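Local coordinates for protein tyrosine--tRNA ligase (Archaeoglobus fulgidus, PDB 2CYB) that probably attaches tyrosine to tRNA(Tyr) in two steps, first activating the amino acid with ATP and then passing it to the acceptor end of the tRNA, at residues I10-A14 against K256-P261; N13-T19 against V200-I206. One frame throughout, in Å; residues are numbered along the deposited sequence.

Contact 1: residues I10-A14 against K256-P261; sequences ITRNA and KYHILP
N13 reaches from the turn after helix 3-11 to helix 250-263 and carries most of this contact through its side-chain amide. T11 to A14 form a type II beta turn, closed by A14 N to T11 O at 3.0 Å, and N13 occupies its third position with a positive phi. Its CG stands beside the backbone N and opposite the carbonyl carbon (chi1 -72°), which sends the amide to the helix. There ND2 donates to K256 O at 3.1 Å; the bond is bent, 137° at the hydrogen, and ND2 sits above the carbonyl plane. The same ND2 also donates a hydrogen bond to a water that in turn donates to Y257 O. A second water joins OD1 to K256 NZ. The extended K256 chain brings CE to 3.2 Å from N13 OD1, and the final bend at chi4 sets the direction of NZ. On another side, N13 CB meets the edge of the Y257 ring, 3.5 Å from CE1, with amide and ring planes 63° apart. R12 contributes a van der Waals contact: P261 CB lies over one face of its guanidinium, 3.7 Å from NH1, while NH1 makes its salt bridge with D58. Helix 47-61, which supplies D58, also meets Y257 and P261 through M51 and Q54 and thus touches both segments of this surface contact.

Contact 2: residues N13-T19 against V200-I206; sequences NAEEVVT and VCLHTPI
This is an antiparallel strand pairing at one margin of the six-stranded mixed sheet of the Rossmann-type catalytic domain, with 16-18 as the outermost strand within the chain beside 200-204. The axes run 4.7 Å apart at 171°. E16–H203 and V18–C201 are hydrogen-bonded pairs, with V17–L202 the non-hydrogen-bonded pair between them; V18 N to C201 O, at 2.7 Å and 175°, is nearly straight. A classic beta bulge marks the start of the edge strand: E15 and E16 both face H203, whose O accepts E15 N at 2.7 Å and E16 N at 3.3 Å. Beside it, the E16 and H203 side chains run the same way. CG of E16 lies opposite its backbone N (chi1 172°), bringing OE1 to the ring edge, where H203 ND1 donates in the ring plane to its anti lone pair at 2.8 Å. R181 forms a salt bridge with that OE1, and H184 bonds H203 NE2, so both ring nitrogens have partners. Past the C-terminal end of strand 200-204, E15 OE2 runs alongside P205 and shares a water with I206 N. Helix 181-190 packs on the E16, V18 and H203 face, helix 47-61 touches L202 on the other, and strand 173-177 bonds to the far edge of 200-204.

In the fold
Contacts 1 and 2 start from the same N-terminal stretch, share N13 and A14, and have centres about 12 Å apart. Along the chain, helix 3-11 leads through the turn into strand 16-18; strand 200-204 follows much later, and helix 250-263 later still. The two contacts also touch directly: Y257 OH approaches P205 CG at 3.4 Å, and T11 CG2 approaches V17 CG2 at 3.8 Å. One short N-terminal segment thus links the margin of the mixed sheet to a helix beyond the KMSKS motif. Contact 1 is remote from the annotated sites, whereas in contact 2 the H203 side chain lies about 5 Å from that of tyrosine-binding Q180.

Contact 1: residues I10-A14 against K256-P261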
ATOM      1  N   ILE A  10      35.812   4.909  -1.327  1.00 39.23           N
ATOM      2  CA  ILE A  10      34.367   4.817  -1.148  1.00 36.31           C
ATOM      3  C   ILE A  10      33.641   5.875  -1.957  1.00 34.57           C
ATOM      4  O   ILE A  10      32.630   5.596  -2.597  1.00 42.41           O
ATOM      5  CB  ILE A  10      33.959   4.983   0.343  1.00 33.72           C
ATOM      6  CG1 ILE A  10      34.428   3.776   1.156  1.00 37.97           C
ATOM      7  CG2 ILE A  10      32.442   5.120   0.456  1.00 36.64           C
ATOM      8  CD1 ILE A  10      34.190   3.910   2.641  1.00 47.05           C
ATOM      9  N   THR A  11      34.162   7.092  -1.948  1.00 32.99           N
ATOM     10  CA  THR A  11      33.495   8.165  -2.664  1.00 33.88           C
ATOM     11  C   THR A  11      33.878   8.295  -4.125  1.00 30.73           C
ATOM     12  O   THR A  11      33.329   9.141  -4.829  1.00 37.38           O
ATOM     13  CB  THR A  11      33.737   9.504  -1.973  1.00 41.26           C
ATOM     14  OG1 THR A  11      35.144   9.748  -1.887  1.00 46.32           O
ATOM     15  CG2 THR A  11      33.152   9.480  -0.577  1.00 40.86           C
ATOM     16  N   ARG A  12      34.810   7.465  -4.581  1.00 39.19           N
ATOM     17  CA  ARG A  12      35.243   7.520  -5.976  1.00 35.66           C
ATOM     18  C   ARG A  12      34.054   7.295  -6.898  1.00 38.90           C
ATOM     19  O   ARG A  12      33.303   6.325  -6.741  1.00 30.07           O
ATOM     20  CB  ARG A  12      36.305   6.455  -6.265  1.00 36.37           C
ATOM     21  CG  ARG A  12      36.796   6.454  -7.721  1.00 36.25           C
ATOM     22  CD  ARG A  12      37.918   5.439  -7.939  1.00 42.92           C
ATOM     23  NE  ARG A  12      37.463   4.056  -7.816  1.00 40.16           N
ATOM     24  CZ  ARG A  12      38.275   3.003  -7.770  1.00 45.25           C
ATOM     25  NH1 ARG A  12      37.782   1.773  -7.661  1.00 39.08           N
ATOM     26  NH2 ARG A  12      39.589   3.179  -7.823  1.00 40.24           N
ATOM     27  N   ASN A  13      33.891   8.204  -7.850  1.00 32.86           N
ATOM     28  CA  ASN A  13      32.814   8.127  -8.820  1.00 35.51           C
ATOM     29  C   ASN A  13      31.418   8.213  -8.220  1.00 37.49           C
ATOM     30  O   ASN A  13      30.439   7.835  -8.858  1.00 41.32           O
ATOM     31  CB  ASN A  13      32.944   6.849  -9.645  1.00 28.79           C
ATOM     32  CG  ASN A  13      34.110   6.909 -10.624  1.00 25.74           C
ATOM     33  OD1 ASN A  13      34.540   7.994 -11.019  1.00 34.39           O
ATOM     34  ND2 ASN A  13      34.609   5.752 -11.026  1.00 35.00           N
ATOM     35  N   ALA A  14      31.326   8.698  -6.990  1.00 32.89           N
ATOM     36  CA  ALA A  14      30.022   8.856  -6.362  1.00 37.05           C
ATOM     37  C   ALA A  14      29.575  10.266  -6.697  1.00 33.85           C
ATOM     38  O   ALA A  14      30.384  11.191  -6.711  1.00 37.31           O
ATOM     39  CB  ALA A  14      30.123   8.686  -4.850  1.00 32.38           C
ATOM     40  N   LYS A 256      35.661   5.763 -17.383  1.00 29.02           N
ATOM     41  CA  LYS A 256      35.658   6.280 -16.022  1.00 30.83           C
ATOM     42  C   LYS A 256      35.068   5.357 -14.957  1.00 36.53           C
ATOM     43  O   LYS A 256      35.687   5.129 -13.915  1.00 29.39           O
ATOM     44  CB  LYS A 256      34.920   7.621 -15.976  1.00 35.90           C
ATOM     45  CG  LYS A 256      34.951   8.310 -14.610  1.00 38.96           C
ATOM     46  CD  LYS A 256      34.125   9.593 -14.616  1.00 31.39           C
ATOM     47  CE  LYS A 256      34.141  10.287 -13.260  1.00 43.75           C
ATOM     48  NZ  LYS A 256      35.522  10.689 -12.854  1.00 49.87           N
ATOM     49  N   TYR A 257      33.886   4.811 -15.223  1.00 32.19           N
ATOM     50  CA  TYR A 257      33.197   3.971 -14.245  1.00 32.00           C
ATOM     51  C   TYR A 257      33.474   2.475 -14.242  1.00 35.86           C
ATOM     52  O   TYR A 257      33.371   1.831 -13.195  1.00 36.10           O
ATOM     53  CB  TYR A 257      31.689   4.207 -14.369  1.00 32.00           C
ATOM     54  CG  TYR A 257      31.303   5.645 -14.117  1.00 29.68           C
ATOM     55  CD1 TYR A 257      31.443   6.209 -12.846  1.00 31.25           C
ATOM     56  CD2 TYR A 257      30.859   6.461 -15.153  1.00 28.69           C
ATOM     57  CE1 TYR A 257      31.161   7.551 -12.618  1.00 32.07           C
ATOM     58  CE2 TYR A 257      30.572   7.802 -14.939  1.00 35.57           C
ATOM     59  CZ  TYR A 257      30.730   8.343 -13.667  1.00 29.48           C
ATOM     60  OH  TYR A 257      30.487   9.674 -13.458  1.00 35.86           O
ATOM     61  N   HIS A 258      33.835   1.910 -15.387  1.00 29.30           N
ATOM     62  CA  HIS A 258      34.072   0.471 -15.429  1.00 32.22           C
ATOM     63  C   HIS A 258      35.505   0.016 -15.675  1.00 33.66           C
ATOM     64  O   HIS A 258      36.027  -0.833 -14.953  1.00 31.26           O
ATOM     65  CB  HIS A 258      33.163  -0.177 -16.486  1.00 34.04           C
ATOM     66  CG  HIS A 258      31.712   0.166 -16.326  1.00 35.80           C
ATOM     67  ND1 HIS A 258      31.136   1.268 -16.922  1.00 33.67           N
ATOM     68  CD2 HIS A 258      30.734  -0.421 -15.595  1.00 41.81           C
ATOM     69  CE1 HIS A 258      29.866   1.347 -16.563  1.00 37.54           C
ATOM     70  NE2 HIS A 258      29.598   0.336 -15.758  1.00 43.89           N
ATOM     71  N   ILE A 259      36.144   0.575 -16.694  1.00 29.84           N
ATOM     72  CA  ILE A 259      37.490   0.146 -17.039  1.00 28.17           C
ATOM     73  C   ILE A 259      38.598   0.560 -16.078  1.00 25.44           C
ATOM     74  O   ILE A 259      39.304  -0.298 -15.547  1.00 30.00           O
ATOM     75  CB  ILE A 259      37.838   0.598 -18.468  1.00 34.19           C
ATOM     76  CG1 ILE A 259      36.742   0.110 -19.430  1.00 34.29           C
ATOM     77  CG2 ILE A 259      39.187   0.012 -18.885  1.00 29.68           C
ATOM     78  CD1 ILE A 259      36.794   0.741 -20.815  1.00 40.41           C
ATOM     79  N   LEU A 260      38.763   1.858 -15.849  1.00 29.04           N
ATOM     80  CA  LEU A 260      39.819   2.307 -14.946  1.00 33.81           C
ATOM     81  C   LEU A 260      39.698   1.731 -13.531  1.00 36.35           C
ATOM     82  O   LEU A 260      40.695   1.299 -12.950  1.00 33.09           O
ATOM     83  CB  LEU A 260      39.872   3.837 -14.917  1.00 28.99           C
ATOM     84  CG  LEU A 260      40.517   4.409 -16.185  1.00 39.49           C
ATOM     85  CD1 LEU A 260      40.246   5.895 -16.286  1.00 37.90           C
ATOM     86  CD2 LEU A 260      42.019   4.120 -16.165  1.00 41.13           C
ATOM     87  N   PRO A 261      38.483   1.712 -12.956  1.00 36.90           N
ATOM     88  CA  PRO A 261      38.348   1.157 -11.602  1.00 35.17           C
ATOM     89  C   PRO A 261      38.708  -0.322 -11.538  1.00 34.13           C
ATOM     90  O   PRO A 261      39.220  -0.803 -10.529  1.00 40.30           O
ATOM     91  CB  PRO A 261      36.877   1.405 -11.275  1.00 32.00           C
ATOM     92  CG  PRO A 261      36.615   2.716 -11.964  1.00 36.55           C
ATOM     93  CD  PRO A 261      37.282   2.488 -13.322  1.00 31.50           C
TER
HETATM   94  O   HOH W   1      33.071   3.277 -10.711  1.00 33.17           O
HETATM   95  O   HOH W   2      37.118   8.551 -11.800  1.00 37.53           O

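Contact 2: residues N13-T19 against V200-I206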
ATOM      1  N   ASN A  13      33.891   8.204  -7.850  1.00 32.86           N
ATOM      2  CA  ASN A  13      32.814   8.127  -8.820  1.00 35.51           C
ATOM      3  C   ASN A  13      31.418   8.213  -8.220  1.00 37.49           C
ATOM      4  O   ASN A  13      30.439   7.835  -8.858  1.00 41.32           O
ATOM      5  CB  ASN A  13      32.944   6.849  -9.645  1.00 28.79           C
ATOM      6  CG  ASN A  13      34.110   6.909 -10.624  1.00 25.74           C
ATOM      7  OD1 ASN A  13      34.540   7.994 -11.019  1.00 34.39           O
ATOM      8  ND2 ASN A  13      34.609   5.752 -11.026  1.00 35.00           N
ATOM      9  N   ALA A  14      31.326   8.698  -6.990  1.00 32.89           N
ATOM     10  CA  ALA A  14      30.022   8.856  -6.362  1.00 37.05           C
ATOM     11  C   ALA A  14      29.575  10.266  -6.697  1.00 33.85           C
ATOM     12  O   ALA A  14      30.384  11.191  -6.711  1.00 37.31           O
ATOM     13  CB  ALA A  14      30.123   8.686  -4.850  1.00 32.38           C
ATOM     14  N   GLU A  15      28.293  10.439  -6.976  1.00 31.67           N
ATOM     15  CA  GLU A  15      27.791  11.766  -7.292  1.00 31.35           C
ATOM     16  C   GLU A  15      27.463  12.539  -6.021  1.00 39.85           C
ATOM     17  O   GLU A  15      27.599  13.762  -5.966  1.00 39.91           O
ATOM     18  CB  GLU A  15      26.542  11.666  -8.171  1.00 39.49           C
ATOM     19  CG  GLU A  15      25.897  13.011  -8.465  1.00 43.84           C
ATOM     20  CD  GLU A  15      24.765  12.919  -9.465  1.00 53.92           C
ATOM     21  OE1 GLU A  15      24.053  13.929  -9.648  1.00 54.19           O
ATOM     22  OE2 GLU A  15      24.587  11.840 -10.068  1.00 58.08           O
ATOM     23  N   GLU A  16      27.040  11.820  -4.991  1.00 36.97           N
ATOM     24  CA  GLU A  16      26.673  12.459  -3.739  1.00 39.07           C
ATOM     25  C   GLU A  16      26.785  11.502  -2.568  1.00 36.43           C
ATOM     26  O   GLU A  16      26.625  10.291  -2.723  1.00 37.04           O
ATOM     27  CB  GLU A  16      25.235  12.978  -3.837  1.00 42.01           C
ATOM     28  CG  GLU A  16      24.654  13.502  -2.535  1.00 50.35           C
ATOM     29  CD  GLU A  16      23.167  13.801  -2.637  1.00 51.01           C
ATOM     30  OE1 GLU A  16      22.387  12.870  -2.944  1.00 48.70           O
ATOM     31  OE2 GLU A  16      22.780  14.966  -2.407  1.00 51.70           O
ATOM     32  N   VAL A  17      27.089  12.055  -1.399  1.00 33.70           N
ATOM     33  CA  VAL A  17      27.178  11.267  -0.180  1.00 36.93           C
ATOM     34  C   VAL A  17      26.385  12.029   0.877  1.00 40.24           C
ATOM     35  O   VAL A  17      26.617  13.217   1.107  1.00 40.03           O
ATOM     36  CB  VAL A  17      28.628  11.086   0.300  1.00 41.65           C
ATOM     37  CG1 VAL A  17      28.635  10.315   1.612  1.00 39.93           C
ATOM     38  CG2 VAL A  17      29.441  10.343  -0.754  1.00 40.02           C
ATOM     39  N   VAL A  18      25.432  11.344   1.497  1.00 37.14           N
ATOM     40  CA  VAL A  18      24.589  11.944   2.521  1.00 37.21           C
ATOM     41  C   VAL A  18      24.761  11.207   3.847  1.00 40.13           C
ATOM     42  O   VAL A  18      24.120  10.185   4.071  1.00 41.52           O
ATOM     43  CB  VAL A  18      23.105  11.877   2.112  1.00 41.22           C
ATOM     44  CG1 VAL A  18      22.243  12.558   3.157  1.00 43.05           C
ATOM     45  CG2 VAL A  18      22.916  12.520   0.743  1.00 34.35           C
ATOM     46  N   THR A  19      25.638  11.702   4.717  1.00 45.12           N
ATOM     47  CA  THR A  19      26.436  12.900   4.465  1.00 44.50           C
ATOM     48  C   THR A  19      27.903  12.502   4.592  1.00 41.33           C
ATOM     49  O   THR A  19      28.216  11.430   5.117  1.00 38.33           O
ATOM     50  CB  THR A  19      26.134  14.010   5.502  1.00 49.14           C
ATOM     51  OG1 THR A  19      26.486  13.549   6.812  1.00 51.19           O
ATOM     52  CG2 THR A  19      24.657  14.375   5.488  1.00 45.79           C
ATOM     53  N   VAL A 200      23.178   6.325   6.158  1.00 36.36           N
ATOM     54  CA  VAL A 200      24.098   7.158   5.408  1.00 31.92           C
ATOM     55  C   VAL A 200      23.796   6.687   3.986  1.00 32.84           C
ATOM     56  O   VAL A 200      23.556   5.495   3.768  1.00 33.16           O
ATOM     57  CB  VAL A 200      25.562   6.827   5.751  1.00 40.85           C
ATOM     58  CG1 VAL A 200      26.496   7.767   5.007  1.00 42.12           C
ATOM     59  CG2 VAL A 200      25.780   6.920   7.261  1.00 39.25           C
ATOM     60  N   CYS A 201      23.783   7.607   3.029  1.00 32.97           N
ATOM     61  CA  CYS A 201      23.491   7.241   1.648  1.00 34.30           C
ATOM     62  C   CYS A 201      24.604   7.652   0.685  1.00 37.01           C
ATOM     63  O   CYS A 201      25.175   8.739   0.803  1.00 37.48           O
ATOM     64  CB  CYS A 201      22.175   7.882   1.213  1.00 31.36           C
ATOM     65  SG  CYS A 201      20.792   7.483   2.318  1.00 36.39           S
ATOM     66  N   LEU A 202      24.912   6.766  -0.257  1.00 33.36           N
ATOM     67  CA  LEU A 202      25.930   7.033  -1.269  1.00 32.46           C
ATOM     68  C   LEU A 202      25.244   6.877  -2.619  1.00 33.14           C
ATOM     69  O   LEU A 202      24.739   5.806  -2.946  1.00 30.14           O
ATOM     70  CB  LEU A 202      27.087   6.038  -1.148  1.00 35.10           C
ATOM     71  CG  LEU A 202      28.268   6.276  -2.101  1.00 41.62           C
ATOM     72  CD1 LEU A 202      29.518   5.636  -1.532  1.00 39.13           C
ATOM     73  CD2 LEU A 202      27.955   5.716  -3.483  1.00 43.06           C
ATOM     74  N   HIS A 203      25.218   7.946  -3.402  1.00 32.22           N
ATOM     75  CA  HIS A 203      24.550   7.899  -4.694  1.00 29.59           C
ATOM     76  C   HIS A 203      25.495   7.933  -5.885  1.00 30.46           C
ATOM     77  O   HIS A 203      26.432   8.726  -5.930  1.00 33.29           O
ATOM     78  CB  HIS A 203      23.563   9.052  -4.793  1.00 26.18           C
ATOM     79  CG  HIS A 203      22.492   9.015  -3.747  1.00 32.27           C
ATOM     80  ND1 HIS A 203      22.020  10.148  -3.123  1.00 29.66           N
ATOM     81  CD2 HIS A 203      21.794   7.979  -3.227  1.00 28.60           C
ATOM     82  CE1 HIS A 203      21.076   9.813  -2.261  1.00 34.60           C
ATOM     83  NE2 HIS A 203      20.920   8.503  -2.305  1.00 32.58           N
ATOM     84  N   THR A 204      25.233   7.063  -6.851  1.00 32.11           N
ATOM     85  CA  THR A 204      26.045   7.005  -8.059  1.00 32.79           C
ATOM     86  C   THR A 204      25.304   7.769  -9.151  1.00 31.07           C
ATOM     87  O   THR A 204      24.080   7.895  -9.120  1.00 27.78           O
ATOM     88  CB  THR A 204      26.256   5.558  -8.508  1.00 31.02           C
ATOM     89  OG1 THR A 204      24.983   4.914  -8.645  1.00 36.01           O
ATOM     90  CG2 THR A 204      27.088   4.800  -7.486  1.00 36.76           C
ATOM     91  N   PRO A 205      26.039   8.311 -10.128  1.00 30.81           N
ATOM     92  CA  PRO A 205      25.359   9.049 -11.192  1.00 31.24           C
ATOM     93  C   PRO A 205      24.556   8.124 -12.099  1.00 26.97           C
ATOM     94  O   PRO A 205      24.812   6.921 -12.155  1.00 31.55           O
ATOM     95  CB  PRO A 205      26.512   9.733 -11.928  1.00 36.68           C
ATOM     96  CG  PRO A 205      27.652   8.781 -11.734  1.00 32.73           C
ATOM     97  CD  PRO A 205      27.503   8.360 -10.290  1.00 32.67           C
ATOM     98  N   ILE A 206      23.576   8.681 -12.794  1.00 31.86           N
ATOM     99  CA  ILE A 206      22.769   7.889 -13.717  1.00 36.96           C
ATOM    100  C   ILE A 206      23.472   7.890 -15.077  1.00 43.66           C
ATOM    101  O   ILE A 206      23.728   8.947 -15.646  1.00 47.34           O
ATOM    102  CB  ILE A 206      21.357   8.489 -13.878  1.00 40.65           C
ATOM    103  CG1 ILE A 206      20.636   8.499 -12.524  1.00 42.47           C
ATOM    104  CG2 ILE A 206      20.575   7.699 -14.913  1.00 35.65           C
ATOM    105  CD1 ILE A 206      20.582   7.149 -11.836  1.00 41.59           C
TER
HETATM  106  O   HOH W   3      23.263  11.624 -12.621  1.00 41.64           O